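PDB 3HVA: protein FimX from Pseudomonas aeruginosa PAO1, which acts as a GGDEF-EAL receptor for the second messenger cyclic di-GMP, and is seen here as its GGDEF domain alone. Local coordinates for residues Thr40-Ser45 with Leu142-Ala147; Asp29-Ala34 with Ala97-Gly102. All blocks are in the same frame, centred on the assembly; numbering follows the deposited sequence.

Contact 1 of 2, residues Thr40-Ser45 with Leu142-Ala147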
ATOM      1  N   THR A  40       3.020  19.001  14.943  1.00 22.58           N
ATOM      2  CA  THR A  40       2.463  19.973  15.885  1.00 24.92           C
ATOM      3  C   THR A  40       1.881  19.278  17.111  1.00 25.93           C
ATOM      4  O   THR A  40       2.061  19.738  18.237  1.00 26.97           O
ATOM      5  CB  THR A  40       1.377  20.859  15.240  1.00 25.03           C
ATOM      6  OG1 THR A  40       0.237  20.062  14.898  1.00 24.52           O
ATOM      7  CG2 THR A  40       1.913  21.544  13.992  1.00 23.81           C
ATOM      8  N   ALA A  41       1.187  18.166  16.886  1.00 23.23           N
ATOM      9  CA  ALA A  41       0.603  17.397  17.979  1.00 27.23           C
ATOM     10  C   ALA A  41       1.524  16.263  18.421  1.00 26.81           C
ATOM     11  O   ALA A  41       1.364  15.714  19.510  1.00 32.98           O
ATOM     12  CB  ALA A  41      -0.763  16.853  17.579  1.00 25.76           C
ATOM     13  N   ARG A  42       2.487  15.918  17.572  1.00 29.39           N
ATOM     14  CA  ARG A  42       3.439  14.857  17.883  1.00 28.97           C
ATOM     15  C   ARG A  42       2.749  13.500  17.997  1.00 32.05           C
ATOM     16  O   ARG A  42       3.045  12.707  18.892  1.00 30.80           O
ATOM     17  CB  ARG A  42       4.230  15.195  19.154  1.00 33.59           C
ATOM     18  CG  ARG A  42       5.073  16.457  19.012  1.00 35.84           C
ATOM     19  CD  ARG A  42       5.808  16.839  20.291  1.00 31.09           C
ATOM     20  NE  ARG A  42       6.431  15.698  20.951  1.00 34.42           N
ATOM     21  CZ  ARG A  42       6.111  15.282  22.170  1.00 41.79           C
ATOM     22  NH1 ARG A  42       6.723  14.233  22.702  1.00 48.07           N
ATOM     23  NH2 ARG A  42       5.180  15.924  22.863  1.00 35.24           N
ATOM     24  N   LYS A  43       1.817  13.249  17.082  1.00 30.87           N
ATOM     25  CA  LYS A  43       1.174  11.946  16.964  1.00 34.16           C
ATOM     26  C   LYS A  43       1.768  11.223  15.763  1.00 26.17           C
ATOM     27  O   LYS A  43       1.621  11.678  14.628  1.00 25.00           O
ATOM     28  CB  LYS A  43      -0.336  12.106  16.783  1.00 39.21           C
ATOM     29  CG  LYS A  43      -1.101  10.794  16.690  1.00 40.92           C
ATOM     30  CD  LYS A  43      -1.099  10.049  18.015  1.00 44.54           C
ATOM     31  CE  LYS A  43      -2.033   8.852  17.973  1.00 46.86           C
ATOM     32  NZ  LYS A  43      -3.440   9.260  17.701  1.00 39.10           N
ATOM     33  N   PRO A  44       2.461  10.102  16.011  1.00 28.28           N
ATOM     34  CA  PRO A  44       3.134   9.342  14.953  1.00 24.39           C
ATOM     35  C   PRO A  44       2.155   8.580  14.068  1.00 22.72           C
ATOM     36  O   PRO A  44       1.209   7.981  14.571  1.00 23.35           O
ATOM     37  CB  PRO A  44       3.981   8.341  15.746  1.00 20.21           C
ATOM     38  CG  PRO A  44       3.222   8.171  17.021  1.00 28.47           C
ATOM     39  CD  PRO A  44       2.783   9.564  17.342  1.00 26.04           C
ATOM     40  N   SER A  45       2.387   8.609  12.761  1.00 25.57           N
ATOM     41  CA  SER A  45       1.645   7.767  11.832  1.00 22.34           C
ATOM     42  C   SER A  45       2.638   6.987  10.986  1.00 22.46           C
ATOM     43  O   SER A  45       3.821   7.314  10.952  1.00 21.34           O
ATOM     44  CB  SER A  45       0.731   8.606  10.936  1.00 20.74           C
ATOM     45  OG  SER A  45      -0.359   9.137  11.667  1.00 18.49           O
ATOM     46  N   LEU A 142       5.864   8.808  10.332  1.00 30.28           N
ATOM     47  CA  LEU A 142       5.548  10.224  10.446  1.00 31.00           C
ATOM     48  C   LEU A 142       5.768  10.656  11.883  1.00 32.26           C
ATOM     49  O   LEU A 142       5.120  10.144  12.798  1.00 28.81           O
ATOM     50  CB  LEU A 142       4.096  10.488  10.059  1.00 30.60           C
ATOM     51  CG  LEU A 142       3.844  10.743   8.580  1.00 28.32           C
ATOM     52  CD1 LEU A 142       2.391  11.076   8.332  1.00 24.64           C
ATOM     53  CD2 LEU A 142       4.707  11.886   8.122  1.00 38.22           C
ATOM     54  N   ASP A 143       6.676  11.601  12.084  1.00 39.87           N
ATOM     55  CA  ASP A 143       7.009  12.039  13.432  1.00 40.95           C
ATOM     56  C   ASP A 143       7.214  13.550  13.481  1.00 41.49           C
ATOM     57  O   ASP A 143       7.047  14.238  12.470  1.00 39.27           O
ATOM     58  CB  ASP A 143       8.243  11.290  13.937  1.00 47.91           C
ATOM     59  CG  ASP A 143       9.514  11.711  13.225  1.00 52.90           C
ATOM     60  OD1 ASP A 143      10.144  12.680  13.678  1.00 53.42           O
ATOM     61  OD2 ASP A 143       9.896  11.066  12.227  1.00 44.63           O
ATOM     62  N   GLU A 144       7.574  14.059  14.657  1.00 42.37           N
ATOM     63  CA  GLU A 144       7.754  15.495  14.850  1.00 43.67           C
ATOM     64  C   GLU A 144       9.087  15.962  14.271  1.00 41.66           C
ATOM     65  O   GLU A 144       9.303  17.159  14.053  1.00 38.96           O
ATOM     66  CB  GLU A 144       7.708  15.823  16.333  1.00 42.46           C
ATOM     67  CG  GLU A 144       7.164  14.707  17.184  1.00 39.77           C
ATOM     68  CD  GLU A 144       8.040  14.446  18.386  1.00 58.81           C
ATOM     69  OE1 GLU A 144       9.270  14.640  18.278  1.00 61.03           O
ATOM     70  OE2 GLU A 144       7.500  14.045  19.433  1.00 60.96           O
ATOM     71  N   LYS A 145       9.988  15.013  14.045  1.00 43.60           N
ATOM     72  CA  LYS A 145      11.228  15.298  13.329  1.00 44.67           C
ATOM     73  C   LYS A 145      11.020  15.206  11.818  1.00 52.90           C
ATOM     74  O   LYS A 145      11.988  15.127  11.060  1.00 56.03           O
ATOM     75  CB  LYS A 145      12.341  14.327  13.728  1.00 43.96           C
ATOM     76  CG  LYS A 145      12.752  14.345  15.191  1.00 51.60           C
ATOM     77  CD  LYS A 145      13.653  13.147  15.445  1.00 53.10           C
ATOM     78  CE  LYS A 145      13.855  12.870  16.918  1.00 54.52           C
ATOM     79  NZ  LYS A 145      14.260  11.452  17.114  1.00 59.43           N
ATOM     80  N   THR A 146       9.767  15.203  11.375  1.00 50.96           N
ATOM     81  CA  THR A 146       9.488  15.260   9.945  1.00 42.26           C
ATOM     82  C   THR A 146       9.717  16.707   9.489  1.00 42.25           C
ATOM     83  O   THR A 146       9.413  17.651  10.227  1.00 54.98           O
ATOM     84  CB  THR A 146       8.055  14.771   9.614  1.00 43.21           C
ATOM     85  OG1 THR A 146       7.932  13.383   9.953  1.00 46.78           O
ATOM     86  CG2 THR A 146       7.754  14.938   8.132  1.00 37.39           C
ATOM     87  N   ALA A 147      10.282  16.878   8.293  1.00 49.43           N
ATOM     88  CA  ALA A 147      10.659  18.201   7.791  1.00 53.06           C
ATOM     89  C   ALA A 147       9.806  18.628   6.601  1.00 60.30           C
ATOM     90  O   ALA A 147       9.619  19.818   6.346  1.00 70.51           O
ATOM     91  CB  ALA A 147      12.127  18.220   7.400  1.00 51.79           C
TER
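At one end of the central sheet of the GGDEF domain, the antiparallel strands 45-52 and 135-142 meet through S45 and L142, a hydrogen-bonded pair. Two backbone bonds join them: L142 N to S45 O at 2.6 Å and, longer, S45 N to L142 O at 3.1 Å. Both side chains lie on the same face of the sheet, where L142 CD1 rests 4.0 Å from S45 CB. With CG anti to its carbonyl carbon (chi1 -88°), L142 carries its isobutyl group on to A34 and V35 of helix 24-41 and to V152 of helix 149-164, at the junction of sheet and helices. S45 OG hydrogen-bonds G102 N, just past strand 95-101. Just before the bridge, P44 approaches through its backbone carbon, CA making a CH...O contact of 3.0 Å with L142 O, which thus receives a second, weaker partner beside S45 N. On the side of P44 and D143, away from the sheet, the chains stay nearly antiparallel as far as R42 and E144, and side chains take over. R42, which leaves helix 24-41 with positive phi, forms a salt bridge with E144: NE donates to OE2 at 2.5 Å, bent to 147°, a length so short that its exact value is doubtful. The carboxylate meets the guanidinium at its edge, the two planes turned 53° apart; OE2 is the nearer oxygen, OE1 lying farther from NE. The two chains cross at a slant, R42 CG a tight 3.3 Å from E144 CG. This pair is at the surface, where solvent probably weakens the attraction. After the bridge strand 135-142 gives way to a type I turn, D143 to T146, whose D143 O accepts both T146 N and, at 2.8 Å, T146 OG1 from one face of its plane.

Contact 2 of 2, residues Asp29-Ala34 with Ala97-Gly102; sequences DLMDAA and AALFKG
L99 pushes its CD2 methyl against the inner side of helix 29-34, where it rests 3.6 Å from A34 CB. The first torsion sets this up: CG stands anti to the backbone N (chi1 -178°), which carries the fork out from the strand toward the helix. CD2 also comes 3.8 Å from the backbone oxygen L30 O, and more loosely beside L30 CB. On the other branch, M31 SD is 3.8 Å from L99 CD1. The M31 side chain leaves the helix pointing away from the strand, and bends at chi2 (-58°) and chi3 bring the thioether back to cross the leucine at a slant. Its other neighbours are L47 of strand 45-52 and M153 of helix 149-164, so the M31 side chain sits between sheet and helices. That layer is part of the alpha/beta core of the GGDEF domain, in which helix 24-41 packs on the central sheet; segment 29-34 runs at 30° to strand 97-101, their axes 10.0 Å apart at closest approach. The small A34 lets two side chains share its methyl, since K101 CE comes within 3.8 Å of A34 CB, next to L99 CD2. K101 starts out to one side of the helix, but its chain, extended beyond CG, brings only its far end, CE and NZ, to the helix. NZ ends 3.6 Å from L30 O, a carbonyl that already accepts A34 N within the helix. The contact across the segments is therefore apolar packing, with an ammonium group near the helix backbone at its exposed margin. D87 of strand 87-90 lies against L30, L99 and K101, bordering the same patch, and its backbone pairs with that of L99.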
ATOM      1  N   ASP A  29      -4.127  14.193   0.466  1.00 14.32           N
ATOM      2  CA  ASP A  29      -4.699  15.151   1.405  1.00 20.14           C
ATOM      3  C   ASP A  29      -4.646  14.576   2.814  1.00 14.85           C
ATOM      4  O   ASP A  29      -4.249  15.259   3.761  1.00 20.33           O
ATOM      5  CB  ASP A  29      -6.136  15.510   1.022  1.00 26.78           C
ATOM      6  CG  ASP A  29      -6.203  16.574  -0.055  1.00 34.89           C
ATOM      7  OD1 ASP A  29      -5.196  17.284  -0.249  1.00 31.50           O
ATOM      8  OD2 ASP A  29      -7.262  16.705  -0.706  1.00 35.94           O
ATOM      9  N   LEU A  30      -5.047  13.315   2.943  1.00 13.83           N
ATOM     10  CA  LEU A  30      -4.920  12.593   4.202  1.00 15.76           C
ATOM     11  C   LEU A  30      -3.467  12.595   4.673  1.00 15.13           C
ATOM     12  O   LEU A  30      -3.192  12.717   5.866  1.00 19.08           O
ATOM     13  CB  LEU A  30      -5.435  11.158   4.057  1.00 12.41           C
ATOM     14  CG  LEU A  30      -6.914  10.897   4.353  1.00 18.43           C
ATOM     15  CD1 LEU A  30      -7.801  11.929   3.687  1.00 20.79           C
ATOM     16  CD2 LEU A  30      -7.315   9.491   3.930  1.00 15.58           C
ATOM     17  N   MET A  31      -2.540  12.463   3.728  1.00 17.69           N
ATOM     18  CA  MET A  31      -1.118  12.531   4.043  1.00 18.42           C
ATOM     19  C   MET A  31      -0.732  13.885   4.630  1.00 16.17           C
ATOM     20  O   MET A  31      -0.143  13.957   5.709  1.00 20.10           O
ATOM     21  CB  MET A  31      -0.270  12.231   2.807  1.00 17.95           C
ATOM     22  CG  MET A  31       0.092  10.767   2.662  1.00 15.75           C
ATOM     23  SD  MET A  31       0.982  10.152   4.107  1.00 29.01           S
ATOM     24  CE  MET A  31       2.538  11.029   3.969  1.00 16.91           C
ATOM     25  N   ASP A  32      -1.064  14.956   3.916  1.00 15.33           N
ATOM     26  CA  ASP A  32      -0.766  16.305   4.387  1.00 19.97           C
ATOM     27  C   ASP A  32      -1.263  16.532   5.809  1.00 18.28           C
ATOM     28  O   ASP A  32      -0.577  17.145   6.625  1.00 20.45           O
ATOM     29  CB  ASP A  32      -1.370  17.350   3.449  1.00 25.55           C
ATOM     30  CG  ASP A  32      -0.356  17.915   2.474  1.00 23.52           C
ATOM     31  OD1 ASP A  32       0.859  17.789   2.733  1.00 25.07           O
ATOM     32  OD2 ASP A  32      -0.778  18.496   1.454  1.00 25.38           O
ATOM     33  N   ALA A  33      -2.458  16.032   6.105  1.00 16.55           N
ATOM     34  CA  ALA A  33      -3.055  16.230   7.421  1.00 14.99           C
ATOM     35  C   ALA A  33      -2.350  15.415   8.501  1.00 17.88           C
ATOM     36  O   ALA A  33      -2.199  15.876   9.633  1.00 19.29           O
ATOM     37  CB  ALA A  33      -4.539  15.896   7.385  1.00 25.47           C
ATOM     38  N   ALA A  34      -1.924  14.207   8.151  1.00 14.38           N
ATOM     39  CA  ALA A  34      -1.286  13.315   9.114  1.00 15.69           C
ATOM     40  C   ALA A  34       0.107  13.801   9.504  1.00 20.30           C
ATOM     41  O   ALA A  34       0.585  13.523  10.603  1.00 22.09           O
ATOM     42  CB  ALA A  34      -1.220  11.898   8.568  1.00 16.43           C
ATOM     43  N   ALA A  97      -1.261   2.326  -1.340  1.00 17.63           N
ATOM     44  CA  ALA A  97      -0.702   3.088  -0.233  1.00 16.32           C
ATOM     45  C   ALA A  97      -1.565   2.933   1.012  1.00 17.10           C
ATOM     46  O   ALA A  97      -2.791   2.907   0.924  1.00 14.28           O
ATOM     47  CB  ALA A  97      -0.572   4.554  -0.614  1.00 19.67           C
ATOM     48  N   ALA A  98      -0.918   2.827   2.167  1.00 19.16           N
ATOM     49  CA  ALA A  98      -1.633   2.703   3.428  1.00 17.59           C
ATOM     50  C   ALA A  98      -1.058   3.649   4.472  1.00 17.55           C
ATOM     51  O   ALA A  98       0.150   3.681   4.698  1.00 16.97           O
ATOM     52  CB  ALA A  98      -1.588   1.268   3.928  1.00 18.71           C
ATOM     53  N   LEU A  99      -1.932   4.427   5.098  1.00 21.05           N
ATOM     54  CA  LEU A  99      -1.528   5.305   6.183  1.00 16.70           C
ATOM     55  C   LEU A  99      -2.062   4.750   7.497  1.00 16.22           C
ATOM     56  O   LEU A  99      -3.263   4.521   7.641  1.00 19.25           O
ATOM     57  CB  LEU A  99      -2.052   6.723   5.947  1.00 16.12           C
ATOM     58  CG  LEU A  99      -1.681   7.802   6.968  1.00 21.35           C
ATOM     59  CD1 LEU A  99      -0.181   8.049   6.996  1.00 18.31           C
ATOM     60  CD2 LEU A  99      -2.423   9.085   6.649  1.00 20.48           C
ATOM     61  N   PHE A 100      -1.163   4.516   8.447  1.00 17.66           N
ATOM     62  CA  PHE A 100      -1.555   4.037   9.765  1.00 21.19           C
ATOM     63  C   PHE A 100      -1.489   5.177  10.769  1.00 21.71           C
ATOM     64  O   PHE A 100      -0.478   5.362  11.447  1.00 22.12           O
ATOM     65  CB  PHE A 100      -0.649   2.890  10.218  1.00 18.94           C
ATOM     66  CG  PHE A 100      -0.831   1.622   9.433  1.00 21.19           C
ATOM     67  CD1 PHE A 100      -1.829   0.721   9.767  1.00 27.88           C
ATOM     68  CD2 PHE A 100       0.003   1.323   8.368  1.00 20.68           C
ATOM     69  CE1 PHE A 100      -1.996  -0.449   9.052  1.00 25.02           C
ATOM     70  CE2 PHE A 100      -0.159   0.155   7.648  1.00 20.12           C
ATOM     71  CZ  PHE A 100      -1.161  -0.733   7.990  1.00 21.56           C
ATOM     72  N   LYS A 101      -2.568   5.943  10.863  1.00 22.19           N
ATOM     73  CA  LYS A 101      -2.596   7.093  11.754  1.00 20.82           C
ATOM     74  C   LYS A 101      -2.510   6.682  13.221  1.00 19.14           C
ATOM     75  O   LYS A 101      -3.263   5.826  13.686  1.00 19.19           O
ATOM     76  CB  LYS A 101      -3.845   7.941  11.500  1.00 21.76           C
ATOM     77  CG  LYS A 101      -3.937   8.474  10.083  1.00 24.15           C
ATOM     78  CD  LYS A 101      -4.738   9.761  10.031  1.00 24.77           C
ATOM     79  CE  LYS A 101      -4.697  10.372   8.641  1.00 36.36           C
ATOM     80  NZ  LYS A 101      -5.322  11.721   8.583  1.00 28.96           N
ATOM     81  N   GLY A 102      -1.575   7.290  13.941  1.00 17.57           N
ATOM     82  CA  GLY A 102      -1.427   7.048  15.364  1.00 24.33           C
ATOM     83  C   GLY A 102      -0.458   5.936  15.714  1.00 23.48           C
ATOM     84  O   GLY A 102      -0.209   5.673  16.890  1.00 23.70           O
TER

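Overall arrangement
From the N terminus, helix 24-41 comes first and takes part in both contacts: residues 29-34 in contact 2 and its end, with the loop beyond, in contact 1. Contact 2 closes the shorter loop, through strand 45-52, helix 55-82 and strand 87-90 to strand 95-101. Contact 1 spans further, reaching past helix 105-120 and the hairpin 124-131 to the end of strand 135-142. Their segments alternate along the chain, so the two loops cross. Their centres lie about 11 Å apart, and they touch between residues 43-45 and 100-102. Together they join helix 24-41 to strand 95-101, and the loop after that helix to the end of strand 135-142, where it meets strand 45-52.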